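Local coordinates for protein hyperpolarization-activated (Ih) channel (Strongylocentrotus purpuratus, PDB 2PTM) that binds cyclic AMP in the C-terminal region studied here, the C-linker and cyclic nucleotide-binding domain of what is probably a voltage-gated potassium channel, at residues D71-V76 against R89-L94; Y104-G109 against R114-Q119; V123-S128 against T134-G139; C146-E151 against T186-A191. All coordinates share one frame; numbering follows the deposited sequence.

Contact 1: residues D71-V76 against R89-L94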
loop_
_atom_site.group_PDB
_atom_site.type_symbol
_atom_site.label_atom_id
_atom_site.label_comp_id
_atom_site.label_asym_id
_atom_site.label_seq_id
_atom_site.Cartn_x
_atom_site.Cartn_y
_atom_site.Cartn_z
ATOM N N ASP A 71 15.543 15.645 22.413
ATOM C CA ASP A 71 15.663 15.197 23.800
ATOM C C ASP A 71 15.951 13.700 23.893
ATOM O O ASP A 71 16.756 13.268 24.720
ATOM C CB ASP A 71 14.399 15.541 24.594
ATOM N N LEU A 72 15.284 12.904 23.062
ATOM C CA LEU A 72 15.533 11.464 23.070
ATOM C C LEU A 72 16.979 11.200 22.695
ATOM O O LEU A 72 17.667 10.442 23.375
ATOM C CB LEU A 72 14.606 10.715 22.113
ATOM C CG LEU A 72 14.944 9.227 21.933
ATOM C CD1 LEU A 72 14.492 8.419 23.143
ATOM C CD2 LEU A 72 14.299 8.683 20.678
ATOM N N VAL A 73 17.442 11.835 21.618
ATOM C CA VAL A 73 18.800 11.603 21.144
ATOM C C VAL A 73 19.823 11.974 22.214
ATOM O O VAL A 73 20.779 11.242 22.434
ATOM C CB VAL A 73 19.107 12.352 19.828
ATOM C CG1 VAL A 73 20.576 12.212 19.478
ATOM C CG2 VAL A 73 18.254 11.808 18.702
ATOM N N ALA A 74 19.596 13.098 22.892
ATOM C CA ALA A 74 20.480 13.540 23.966
ATOM C C ALA A 74 20.491 12.567 25.144
ATOM O O ALA A 74 21.499 12.442 25.836
ATOM C CB ALA A 74 20.087 14.939 24.441
ATOM N N SER A 75 19.372 11.879 25.367
ATOM C CA SER A 75 19.229 10.983 26.520
ATOM C C SER A 75 19.749 9.570 26.276
ATOM O O SER A 75 20.005 8.825 27.229
ATOM C CB SER A 75 17.768 10.914 26.966
ATOM O OG SER A 75 16.998 10.176 26.032
ATOM N N VAL A 76 19.888 9.192 25.007
ATOM C CA VAL A 76 20.380 7.865 24.659
ATOM C C VAL A 76 21.903 7.835 24.493
ATOM O O VAL A 76 22.435 8.301 23.485
ATOM C CB VAL A 76 19.700 7.324 23.379
ATOM C CG1 VAL A 76 20.194 5.918 23.068
ATOM C CG2 VAL A 76 18.192 7.326 23.551
ATOM N N ARG A 89 19.288 9.231 10.051
ATOM C CA ARG A 89 18.605 8.092 9.449
ATOM C C ARG A 89 17.640 7.436 10.437
ATOM O O ARG A 89 16.488 7.156 10.104
ATOM C CB ARG A 89 19.618 7.059 8.951
ATOM C CG ARG A 89 18.984 5.890 8.198
ATOM C CD ARG A 89 18.492 6.323 6.831
ATOM N NE ARG A 89 19.597 6.743 5.971
ATOM C CZ ARG A 89 19.450 7.284 4.765
ATOM N NH1 ARG A 89 18.236 7.491 4.273
ATOM N NH2 ARG A 89 20.518 7.621 4.053
ATOM N N VAL A 90 18.112 7.198 11.653
ATOM C CA VAL A 90 17.289 6.562 12.674
ATOM C C VAL A 90 16.057 7.390 13.006
ATOM O O VAL A 90 14.937 6.884 12.940
ATOM C CB VAL A 90 18.089 6.288 13.957
ATOM C CG1 VAL A 90 17.166 5.793 15.074
ATOM C CG2 VAL A 90 19.174 5.273 13.670
ATOM N N VAL A 91 16.257 8.664 13.340
ATOM C CA VAL A 91 15.136 9.486 13.789
ATOM C C VAL A 91 14.060 9.626 12.716
ATOM O O VAL A 91 12.895 9.799 13.041
ATOM C CB VAL A 91 15.553 10.892 14.319
ATOM C CG1 VAL A 91 16.392 10.773 15.601
ATOM C CG2 VAL A 91 16.279 11.707 13.257
ATOM N N THR A 92 14.441 9.543 11.446
ATOM C CA THR A 92 13.459 9.660 10.371
ATOM C C THR A 92 12.665 8.364 10.197
ATOM O O THR A 92 11.632 8.345 9.530
ATOM C CB THR A 92 14.109 10.036 9.020
ATOM O OG1 THR A 92 14.996 8.993 8.605
ATOM C CG2 THR A 92 14.874 11.348 9.125
ATOM N N LEU A 93 13.148 7.279 10.792
ATOM C CA LEU A 93 12.466 5.991 10.683
ATOM C C LEU A 93 11.728 5.568 11.951
ATOM O O LEU A 93 10.984 4.592 11.932
ATOM C CB LEU A 93 13.442 4.887 10.277
ATOM C CG LEU A 93 14.185 5.080 8.950
ATOM C CD1 LEU A 93 15.142 3.931 8.731
ATOM C CD2 LEU A 93 13.217 5.201 7.778
ATOM N N LEU A 94 11.941 6.287 13.049
ATOM C CA LEU A 94 11.284 5.944 14.313
ATOM C C LEU A 94 9.765 6.137 14.243
ATOM O O LEU A 94 9.286 7.043 13.570
ATOM C CB LEU A 94 11.865 6.777 15.458
ATOM C CG LEU A 94 13.322 6.521 15.847
ATOM C CD1 LEU A 94 13.738 7.490 16.948
ATOM C CD2 LEU A 94 13.510 5.080 16.301
#
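With chi1 at 172°, Leu72 carries its CG opposite the backbone N, while Leu94, at chi1 -67°, has its CG opposite the carbonyl carbon; the two side chains then reach toward each other tip to tip, and Leu72 CD2 meets Leu94 CD1 at 4.0 Å. Beside this pair, Val73 and Val91 cross at about a right angle. On each valine it is the branch facing away from the carbonyl carbon that touches, CG2 of Val73 and CG1 of Val91, 3.8 Å apart. The helical backbones themselves stay well separated, with 8.5 Å between Val73 CA and Val91 CA, and the buried area is a modest 101 Å². Phe166 of strand 163-169 touches both leucines, Phe79 packs on Val73, and Val91 also rests on Cys69 and Asn66, placing this contact where helices 70-75 and 84-93 meet the beta roll. Since methyl groups alone join the two segments and no hydrogen bond crosses between them, the contact is purely hydrophobic, and no directional bond here sets how one helix is turned against the other.

Contact 2: residues Y104-G109 against R114-Q119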
loop_
_atom_site.group_PDB
_atom_site.type_symbol
_atom_site.label_atom_id
_atom_site.label_comp_id
_atom_site.label_asym_id
_atom_site.label_seq_id
_atom_site.Cartn_x
_atom_site.Cartn_y
_atom_site.Cartn_z
ATOM N N TYR A 104 2.015 -5.059 28.657
ATOM C CA TYR A 104 3.177 -5.807 28.188
ATOM C C TYR A 104 3.547 -5.369 26.775
ATOM O O TYR A 104 2.854 -5.689 25.817
ATOM C CB TYR A 104 2.917 -7.315 28.226
ATOM C CG TYR A 104 2.996 -7.901 29.613
ATOM C CD1 TYR A 104 4.195 -8.385 30.120
ATOM C CD2 TYR A 104 1.872 -7.965 30.417
ATOM C CE1 TYR A 104 4.265 -8.916 31.392
ATOM C CE2 TYR A 104 1.930 -8.494 31.681
ATOM C CZ TYR A 104 3.121 -8.966 32.167
ATOM O OH TYR A 104 3.150 -9.480 33.437
ATOM N N VAL A 105 4.632 -4.616 26.650
ATOM C CA VAL A 105 5.120 -4.202 25.340
ATOM C C VAL A 105 5.692 -5.410 24.611
ATOM O O VAL A 105 5.542 -5.546 23.398
ATOM C CB VAL A 105 6.214 -3.143 25.466
ATOM C CG1 VAL A 105 6.625 -2.618 24.078
ATOM C CG2 VAL A 105 5.740 -2.009 26.372
ATOM N N ILE A 106 6.337 -6.285 25.371
ATOM C CA ILE A 106 6.998 -7.472 24.825
ATOM C C ILE A 106 6.719 -8.664 25.712
ATOM O O ILE A 106 6.767 -8.549 26.934
ATOM C CB ILE A 106 8.527 -7.273 24.754
ATOM C CG1 ILE A 106 8.892 -6.279 23.641
ATOM C CG2 ILE A 106 9.246 -8.605 24.494
ATOM C CD1 ILE A 106 10.408 -5.990 23.559
ATOM N N GLN A 107 6.421 -9.806 25.084
ATOM C CA GLN A 107 6.239 -11.072 25.781
ATOM C C GLN A 107 7.401 -12.019 25.485
ATOM O O GLN A 107 7.745 -12.245 24.327
ATOM C CB GLN A 107 4.930 -11.736 25.330
ATOM C CG GLN A 107 3.672 -11.032 25.812
ATOM C CD GLN A 107 3.337 -11.381 27.240
ATOM O OE1 GLN A 107 3.965 -12.251 27.838
ATOM N NE2 GLN A 107 2.342 -10.708 27.796
ATOM N N GLU A 108 7.994 -12.576 26.535
ATOM C CA GLU A 108 9.066 -13.551 26.385
ATOM C C GLU A 108 8.614 -14.710 25.511
ATOM O O GLU A 108 7.489 -15.187 25.645
ATOM C CB GLU A 108 9.487 -14.073 27.761
ATOM C CG GLU A 108 10.662 -15.038 27.758
ATOM C CD GLU A 108 10.247 -16.485 27.582
ATOM O OE1 GLU A 108 9.106 -16.842 27.956
ATOM O OE2 GLU A 108 11.074 -17.270 27.072
ATOM N N GLY A 109 9.487 -15.153 24.608
ATOM C CA GLY A 109 9.233 -16.355 23.832
ATOM C C GLY A 109 8.519 -16.159 22.507
ATOM O O GLY A 109 8.317 -17.115 21.763
ATOM N N ARG A 114 10.081 -5.401 16.012
ATOM C CA ARG A 114 10.651 -4.069 16.178
ATOM C C ARG A 114 11.342 -3.938 17.539
ATOM O O ARG A 114 11.135 -4.766 18.425
ATOM C CB ARG A 114 9.552 -2.997 16.035
ATOM C CG ARG A 114 8.459 -3.013 17.125
ATOM C CD ARG A 114 7.194 -2.312 16.630
ATOM N NE ARG A 114 6.246 -1.981 17.696
ATOM C CZ ARG A 114 5.381 -2.842 18.225
ATOM N NH1 ARG A 114 5.353 -4.100 17.799
ATOM N NH2 ARG A 114 4.549 -2.447 19.184
ATOM N N MET A 115 12.166 -2.902 17.692
ATOM C CA MET A 115 12.762 -2.573 18.987
ATOM C C MET A 115 12.263 -1.198 19.406
ATOM O O MET A 115 11.604 -0.513 18.617
ATOM C CB MET A 115 14.288 -2.569 18.921
ATOM C CG MET A 115 14.855 -1.434 18.077
ATOM S SD MET A 115 16.608 -1.243 18.385
ATOM C CE MET A 115 16.602 -0.764 20.104
ATOM N N PHE A 116 12.580 -0.804 20.640
ATOM C CA PHE A 116 11.996 0.397 21.245
ATOM C C PHE A 116 13.027 1.265 21.946
ATOM O O PHE A 116 13.890 0.752 22.666
ATOM C CB PHE A 116 10.948 0.006 22.289
ATOM C CG PHE A 116 9.852 -0.868 21.752
ATOM C CD1 PHE A 116 8.652 -0.309 21.324
ATOM C CD2 PHE A 116 10.017 -2.246 21.680
ATOM C CE1 PHE A 116 7.633 -1.116 20.832
ATOM C CE2 PHE A 116 9.007 -3.052 21.181
ATOM C CZ PHE A 116 7.815 -2.489 20.755
ATOM N N PHE A 117 12.916 2.575 21.758
ATOM C CA PHE A 117 13.696 3.549 22.520
ATOM C C PHE A 117 12.746 4.234 23.482
ATOM O O PHE A 117 11.649 4.628 23.082
ATOM C CB PHE A 117 14.309 4.596 21.587
ATOM C CG PHE A 117 15.360 4.040 20.676
ATOM C CD1 PHE A 117 16.695 4.053 21.053
ATOM C CD2 PHE A 117 15.015 3.482 19.456
ATOM C CE1 PHE A 117 17.668 3.534 20.222
ATOM C CE2 PHE A 117 15.987 2.954 18.614
ATOM C CZ PHE A 117 17.312 2.981 18.998
ATOM N N ILE A 118 13.158 4.387 24.740
ATOM C CA ILE A 118 12.295 5.009 25.739
ATOM C C ILE A 118 12.507 6.519 25.771
ATOM O O ILE A 118 13.590 6.997 26.121
ATOM C CB ILE A 118 12.557 4.447 27.154
ATOM C CG1 ILE A 118 12.356 2.924 27.179
ATOM C CG2 ILE A 118 11.652 5.115 28.187
ATOM C CD1 ILE A 118 12.705 2.276 28.536
ATOM N N GLN A 119 11.484 7.275 25.392
ATOM C CA GLN A 119 11.561 8.719 25.546
ATOM C C GLN A 119 11.284 9.019 26.998
ATOM O O GLN A 119 12.112 9.609 27.700
ATOM C CB GLN A 119 10.535 9.437 24.687
ATOM C CG GLN A 119 10.566 10.960 24.903
ATOM C CD GLN A 119 9.604 11.668 23.998
ATOM O OE1 GLN A 119 8.386 11.531 24.136
ATOM N NE2 GLN A 119 10.137 12.418 23.047
#
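Val105 and Phe116 form the tight part of this contact. The CG1 methyl of Val105 sits over one face of the Phe116 ring, 3.7 Å from its centroid and only 18° off the ring normal, a CH-pi contact whose shortest approach is Val105 CG1 to Phe116 CZ at 3.5 Å. With CG1 anti to the backbone N (chi1 -175°), Val105 turns this methyl, and not CG2, onto the ring. Ile106 runs past the ring in the opposite direction, its CD1 4.0 Å from Phe116 CE2. Replacing Phe116 with an alanine would probably open a gap beneath the Val105 methyl and take from Ile106 CD1 one of its apolar neighbours. The looser side lies toward partly exposed Arg114, which makes no contact with 104-109 but lays one guanidinium face against Phe116 CZ in its own segment; salt bridges to Glu97 and to Glu58 of a neighbouring subunit hold its charge. No hydrogen bond joins the segments, whose strands belong to different sheets of the beta roll. Val105 and Ile106 form a classic beta bulge against Val157 of strand 156-159; Ile106 also lines the cyclic AMP pocket, and the Phe116 ring meets Phe142 of strand 141-142.

Contact 3: residues V123-S128 against T134-G139; sequences VDIIMS and TSLSDG. With CMP (adenosine-3',5'-cyclic-monophosphate), chain C.
Ile125 and Thr134 stand next to each other on one face of a beta hairpin, and with Leu136 they make the apolar surface on which the adenine of cyclic AMP rests. Thr134 CG2 comes within 3.5 Å of the ligand N1, and Ile125 CG2 within 3.7 Å of its N9. Thr134 has OG1 anti to its backbone N (chi1 -167°), which leaves CG2, the branch that meets the adenine, between N and the carbonyl carbon. Leu136 CD1 lies near the base as well and touches Ile125 CD1 at 3.9 Å. Backbone bonds set these side chains in register. The non-hydrogen-bonded pair Asp124-Ser135 is flanked on one side by the hydrogen-bonded pair Val123-Leu136, where Val123 N donates to Leu136 O at 2.9 Å and Leu136 N returns a bond to Val123 O at 2.8 Å. On the other side Ile125 N donates to Thr134 O at 2.8 Å. The axes of segments 123-126 and 134-136 run at 144° to each other, antiparallel with a twist. Farther out, Val157 of strand 156-159 touches both Val123 and Ile125. The face away from the ligand carries Asp124 and Ser135. Were Asp124 replaced by an alanine, the Ser135 hydroxyl would probably lose this acceptor and be able to turn. As built, Ser135 OG donates to Asp124 OD1 at 2.7 Å, meeting that oxygen nearly along its C-O bond.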
loop_
_atom_site.group_PDB
_atom_site.type_symbol
_atom_site.label_atom_id
_atom_site.label_comp_id
_atom_site.label_asym_id
_atom_site.label_seq_id
_atom_site.Cartn_x
_atom_site.Cartn_y
_atom_site.Cartn_z
ATOM N N VAL A 123 9.999 0.836 32.547
ATOM C CA VAL A 123 9.555 -0.524 32.264
ATOM C C VAL A 123 10.343 -1.522 33.106
ATOM O O VAL A 123 11.473 -1.241 33.517
ATOM C CB VAL A 123 9.689 -0.879 30.756
ATOM C CG1 VAL A 123 8.905 0.104 29.916
ATOM C CG2 VAL A 123 11.148 -0.881 30.331
ATOM N N ASP A 124 9.725 -2.669 33.387
ATOM C CA ASP A 124 10.390 -3.768 34.078
ATOM C C ASP A 124 10.762 -4.840 33.072
ATOM O O ASP A 124 9.965 -5.159 32.188
ATOM C CB ASP A 124 9.456 -4.394 35.116
ATOM C CG ASP A 124 9.244 -3.510 36.326
ATOM O OD1 ASP A 124 10.116 -2.669 36.638
ATOM O OD2 ASP A 124 8.198 -3.672 36.979
ATOM N N ILE A 125 11.970 -5.388 33.204
ATOM C CA ILE A 125 12.403 -6.532 32.410
ATOM C C ILE A 125 12.147 -7.792 33.239
ATOM O O ILE A 125 12.747 -7.972 34.292
ATOM C CB ILE A 125 13.913 -6.436 32.068
ATOM C CG1 ILE A 125 14.240 -5.082 31.413
ATOM C CG2 ILE A 125 14.353 -7.611 31.196
ATOM C CD1 ILE A 125 13.424 -4.770 30.189
ATOM N N ILE A 126 11.251 -8.655 32.769
ATOM C CA ILE A 126 10.796 -9.798 33.555
ATOM C C ILE A 126 11.225 -11.116 32.917
ATOM O O ILE A 126 10.826 -11.423 31.796
ATOM C CB ILE A 126 9.253 -9.782 33.699
ATOM C CG1 ILE A 126 8.782 -8.403 34.187
ATOM C CG2 ILE A 126 8.780 -10.922 34.608
ATOM C CD1 ILE A 126 7.281 -8.271 34.337
ATOM N N MET A 127 12.035 -11.892 33.629
ATOM C CA MET A 127 12.528 -13.161 33.103
ATOM C C MET A 127 11.415 -14.199 33.049
ATOM O O MET A 127 10.346 -14.003 33.627
ATOM C CB MET A 127 13.702 -13.676 33.942
ATOM C CG MET A 127 14.869 -12.707 34.014
ATOM S SD MET A 127 15.238 -11.965 32.407
ATOM C CE MET A 127 15.635 -13.422 31.428
ATOM N N SER A 128 11.674 -15.308 32.361
ATOM C CA SER A 128 10.662 -16.334 32.152
ATOM C C SER A 128 10.214 -16.975 33.462
ATOM O O SER A 128 9.161 -17.609 33.525
ATOM C CB SER A 128 11.183 -17.408 31.197
ATOM O OG SER A 128 12.231 -18.149 31.797
ATOM N N THR A 134 15.698 -6.173 35.909
ATOM C CA THR A 134 16.037 -4.772 36.054
ATOM C C THR A 134 14.881 -3.938 35.533
ATOM O O THR A 134 13.919 -4.476 34.978
ATOM C CB THR A 134 17.301 -4.425 35.250
ATOM O OG1 THR A 134 17.787 -3.135 35.641
ATOM C CG2 THR A 134 16.999 -4.427 33.753
ATOM N N SER A 135 14.974 -2.627 35.735
ATOM C CA SER A 135 14.013 -1.695 35.161
ATOM C C SER A 135 14.774 -0.720 34.287
ATOM O O SER A 135 15.934 -0.414 34.567
ATOM C CB SER A 135 13.254 -0.949 36.261
ATOM O OG SER A 135 12.680 -1.873 37.172
ATOM N N LEU A 136 14.127 -0.247 33.224
ATOM C CA LEU A 136 14.750 0.673 32.282
ATOM C C LEU A 136 13.911 1.934 32.195
ATOM O O LEU A 136 12.701 1.894 32.426
ATOM C CB LEU A 136 14.857 0.038 30.893
ATOM C CG LEU A 136 15.682 -1.240 30.743
ATOM C CD1 LEU A 136 15.617 -1.711 29.299
ATOM C CD2 LEU A 136 17.129 -1.007 31.174
ATOM N N SER A 137 14.545 3.060 31.881
ATOM C CA SER A 137 13.788 4.311 31.780
ATOM C C SER A 137 14.332 5.239 30.714
ATOM O O SER A 137 15.060 4.804 29.825
ATOM C CB SER A 137 13.734 5.041 33.125
ATOM O OG SER A 137 15.035 5.262 33.626
ATOM N N ASP A 138 13.969 6.519 30.820
ATOM C CA ASP A 138 14.293 7.526 29.808
ATOM C C ASP A 138 15.699 7.360 29.254
ATOM O O ASP A 138 16.679 7.372 30.015
ATOM C CB ASP A 138 14.215 8.936 30.402
ATOM C CG ASP A 138 12.890 9.235 31.086
ATOM O OD1 ASP A 138 12.116 8.303 31.386
ATOM O OD2 ASP A 138 12.636 10.433 31.350
ATOM N N GLY A 139 15.805 7.246 27.932
ATOM C CA GLY A 139 17.104 7.199 27.283
ATOM C C GLY A 139 17.622 5.799 27.048
ATOM O O GLY A 139 18.644 5.608 26.393
HETATM P P CMP C . 14.400 -8.892 23.283
HETATM O O1P CMP C . 14.809 -10.352 23.653
HETATM O O2P CMP C . 14.259 -8.569 21.872
HETATM O "O5'" CMP C . 13.110 -8.687 24.222
HETATM C "C5'" CMP C . 13.128 -8.355 25.590
HETATM C "C4'" CMP C . 14.143 -7.269 25.921
HETATM O "O4'" CMP C . 14.500 -7.140 27.293
HETATM C "C3'" CMP C . 15.461 -7.691 25.316
HETATM O "O3'" CMP C . 15.555 -7.983 23.963
HETATM C "C2'" CMP C . 16.504 -6.719 25.868
HETATM O "O2'" CMP C . 16.323 -5.453 25.252
HETATM C "C1'" CMP C . 15.856 -6.568 27.287
HETATM N N9 CMP C . 16.618 -7.244 28.296
HETATM C C8 CMP C . 16.733 -8.634 28.552
HETATM N N7 CMP C . 17.504 -8.901 29.620
HETATM C C5 CMP C . 17.936 -7.652 30.081
HETATM C C6 CMP C . 18.778 -7.217 31.145
HETATM N N6 CMP C . 19.345 -8.124 32.004
HETATM N N1 CMP C . 19.008 -5.878 31.301
HETATM C C2 CMP C . 18.416 -5.008 30.452
HETATM N N3 CMP C . 17.595 -5.262 29.410
HETATM C C4 CMP C . 17.370 -6.590 29.267
#

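Contact 4: residues C146-E151 against T186-A191; sequences CLLTRE and TMEEIA. With CMP (adenosine-3',5'-cyclic-monophosphate), chain C.
Leu148 makes every direct contact to 186-191. Its CB leaves the short helix 145-149 toward the other segment, and chi1 of -67° carries CG opposite the carbonyl carbon, where the chain forks over one turn of helix 181-192. Leu148 CD1 lies 3.5 Å from Ala191 CB, 3.9 Å from Met187 CG and 4.2 Å from Glu188 CA, and thus sits between Met187 and Ala191, one turn apart, and beside Glu188. Leu148 CD2 is 4.2 Å from Glu188 CG. Helix 145-149 belongs to the phosphate-binding cassette of the cyclic nucleotide-binding fold, and helix 181-192 is the C-terminal helix that packs against it. Near the N-terminal end of helix 145-149, Cys146 N donates to the phosphate oxygen O2P of cyclic AMP at 3.0 Å, with 162° at the hydrogen. Across the outer side a water bridges the helices, donating to Leu148 O at 3.1 Å and to Glu188 OE2 at 3.2 Å. Phe173 of helix 170-179 touches both Leu148 and Met187.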
loop_
_atom_site.group_PDB
_atom_site.type_symbol
_atom_site.label_atom_id
_atom_site.label_comp_id
_atom_site.label_asym_id
_atom_site.label_seq_id
_atom_site.Cartn_x
_atom_site.Cartn_y
_atom_site.Cartn_z
ATOM N N CYS A 146 16.312 -9.846 20.094
ATOM C CA CYS A 146 15.580 -10.661 19.125
ATOM C C CYS A 146 15.870 -10.244 17.679
ATOM O O CYS A 146 15.922 -11.079 16.779
ATOM C CB CYS A 146 14.086 -10.533 19.423
ATOM S SG CYS A 146 13.015 -11.497 18.398
ATOM N N LEU A 147 16.052 -8.947 17.453
ATOM C CA LEU A 147 16.367 -8.445 16.111
ATOM C C LEU A 147 17.785 -8.812 15.686
ATOM O O LEU A 147 18.073 -8.937 14.496
ATOM C CB LEU A 147 16.198 -6.924 16.043
ATOM C CG LEU A 147 14.824 -6.359 16.407
ATOM C CD1 LEU A 147 14.739 -4.914 15.976
ATOM C CD2 LEU A 147 13.745 -7.167 15.736
ATOM N N LEU A 148 18.673 -8.951 16.660
ATOM C CA LEU A 148 20.059 -9.310 16.379
ATOM C C LEU A 148 20.216 -10.809 16.130
ATOM O O LEU A 148 20.983 -11.222 15.260
ATOM C CB LEU A 148 20.978 -8.857 17.522
ATOM C CG LEU A 148 21.134 -7.347 17.718
ATOM C CD1 LEU A 148 21.806 -7.024 19.057
ATOM C CD2 LEU A 148 21.909 -6.742 16.557
ATOM N N THR A 149 19.483 -11.619 16.887
ATOM C CA THR A 149 19.599 -13.071 16.786
ATOM C C THR A 149 18.619 -13.658 15.779
ATOM O O THR A 149 18.797 -14.780 15.310
ATOM C CB THR A 149 19.304 -13.745 18.129
ATOM O OG1 THR A 149 17.923 -13.553 18.457
ATOM C CG2 THR A 149 20.174 -13.163 19.226
ATOM N N ARG A 150 17.578 -12.898 15.462
ATOM C CA ARG A 150 16.477 -13.393 14.640
ATOM C C ARG A 150 15.847 -14.637 15.268
ATOM O O ARG A 150 15.287 -15.487 14.570
ATOM C CB ARG A 150 16.955 -13.676 13.215
ATOM C CG ARG A 150 17.635 -12.486 12.558
ATOM C CD ARG A 150 18.476 -12.904 11.362
ATOM N NE ARG A 150 19.291 -11.797 10.870
ATOM C CZ ARG A 150 20.506 -11.504 11.326
ATOM N NH1 ARG A 150 21.052 -12.241 12.285
ATOM N NH2 ARG A 150 21.176 -10.475 10.823
ATOM N N GLU A 151 15.959 -14.738 16.590
ATOM C CA GLU A 151 15.339 -15.808 17.359
ATOM C C GLU A 151 14.070 -15.297 18.036
ATOM O O GLU A 151 13.194 -14.736 17.379
ATOM C CB GLU A 151 16.311 -16.346 18.412
ATOM C CG GLU A 151 17.558 -17.002 17.835
ATOM C CD GLU A 151 17.269 -18.345 17.207
ATOM O OE1 GLU A 151 16.116 -18.817 17.315
ATOM O OE2 GLU A 151 18.195 -18.932 16.608
ATOM N N THR A 186 28.541 -1.793 18.187
ATOM C CA THR A 186 28.221 -1.234 19.495
ATOM C C THR A 186 26.921 -1.831 20.025
ATOM O O THR A 186 26.783 -2.070 21.219
ATOM C CB THR A 186 28.172 0.314 19.496
ATOM O OG1 THR A 186 26.909 0.766 19.000
ATOM C CG2 THR A 186 29.292 0.889 18.644
ATOM N N MET A 187 25.974 -2.106 19.134
ATOM C CA MET A 187 24.719 -2.700 19.568
ATOM C C MET A 187 24.906 -4.134 20.061
ATOM O O MET A 187 24.371 -4.514 21.095
ATOM C CB MET A 187 23.679 -2.666 18.446
ATOM C CG MET A 187 22.325 -3.211 18.854
ATOM S SD MET A 187 21.127 -1.920 19.255
ATOM C CE MET A 187 21.201 -0.952 17.749
ATOM N N GLU A 188 25.649 -4.938 19.312
ATOM C CA GLU A 188 25.902 -6.315 19.729
ATOM C C GLU A 188 26.550 -6.358 21.111
ATOM O O GLU A 188 26.238 -7.222 21.925
ATOM C CB GLU A 188 26.761 -7.045 18.695
ATOM C CG GLU A 188 25.996 -7.417 17.432
ATOM C CD GLU A 188 26.903 -7.861 16.297
ATOM O OE1 GLU A 188 28.139 -7.732 16.436
ATOM O OE2 GLU A 188 26.378 -8.330 15.263
ATOM N N GLU A 189 27.427 -5.403 21.393
ATOM C CA GLU A 189 28.136 -5.403 22.674
ATOM C C GLU A 189 27.213 -5.248 23.897
ATOM O O GLU A 189 27.436 -5.892 24.914
ATOM C CB GLU A 189 29.272 -4.373 22.671
ATOM C CG GLU A 189 30.327 -4.656 21.606
ATOM C CD GLU A 189 31.286 -3.496 21.375
ATOM O OE1 GLU A 189 31.145 -2.443 22.040
ATOM O OE2 GLU A 189 32.185 -3.642 20.520
ATOM N N ILE A 190 26.178 -4.415 23.798
ATOM C CA ILE A 190 25.191 -4.261 24.880
ATOM C C ILE A 190 24.251 -5.486 24.979
ATOM O O ILE A 190 23.810 -5.892 26.070
ATOM C CB ILE A 190 24.346 -2.978 24.684
ATOM C CG1 ILE A 190 25.171 -1.718 24.982
ATOM C CG2 ILE A 190 23.095 -3.002 25.571
ATOM C CD1 ILE A 190 26.203 -1.360 23.951
ATOM N N ALA A 191 23.944 -6.066 23.828
ATOM C CA ALA A 191 23.121 -7.263 23.760
ATOM C C ALA A 191 23.771 -8.368 24.565
ATOM O O ALA A 191 23.122 -9.034 25.366
ATOM C CB ALA A 191 22.948 -7.704 22.314
HETATM P P CMP C . 14.400 -8.892 23.283
HETATM O O1P CMP C . 14.809 -10.352 23.653
HETATM O O2P CMP C . 14.259 -8.569 21.872
HETATM O "O5'" CMP C . 13.110 -8.687 24.222
HETATM C "C5'" CMP C . 13.128 -8.355 25.590
HETATM C "C4'" CMP C . 14.143 -7.269 25.921
HETATM O "O4'" CMP C . 14.500 -7.140 27.293
HETATM C "C3'" CMP C . 15.461 -7.691 25.316
HETATM O "O3'" CMP C . 15.555 -7.983 23.963
HETATM C "C2'" CMP C . 16.504 -6.719 25.868
HETATM O "O2'" CMP C . 16.323 -5.453 25.252
HETATM C "C1'" CMP C . 15.856 -6.568 27.287
HETATM N N9 CMP C . 16.618 -7.244 28.296
HETATM C C8 CMP C . 16.733 -8.634 28.552
HETATM N N7 CMP C . 17.504 -8.901 29.620
HETATM C C5 CMP C . 17.936 -7.652 30.081
HETATM C C6 CMP C . 18.778 -7.217 31.145
HETATM N N6 CMP C . 19.345 -8.124 32.004
HETATM N N1 CMP C . 19.008 -5.878 31.301
HETATM C C2 CMP C . 18.416 -5.008 30.452
HETATM N N3 CMP C . 17.595 -5.262 29.410
HETATM C C4 CMP C . 17.370 -6.590 29.267
HETATM O O HOH W 1 23.452 -9.547 14.561
#

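In the fold
From the N terminus, contact 1 closes the loop between helices 70-75 and 84-93 just before the beta roll begins. Contact 2 then closes the short connection between strands 104-106 and 114-118, contact 3 the hairpin turn after 123-126, and contact 4 the longest loop, from 146-151 to 186-191. All four follow in series; none nests or crosses. Leu72 of contact 1 packs on Ile118 and Gln119 of contact 2, tying helix to roll. Ile118 O and Gly139 N, probably hydrogen-bonded, join contacts 2 and 3, while Leu147 packs on Met115 between contacts 4 and 2. Contacts 3 and 4, nearest atoms about 8 Å apart, meet through cyclic AMP.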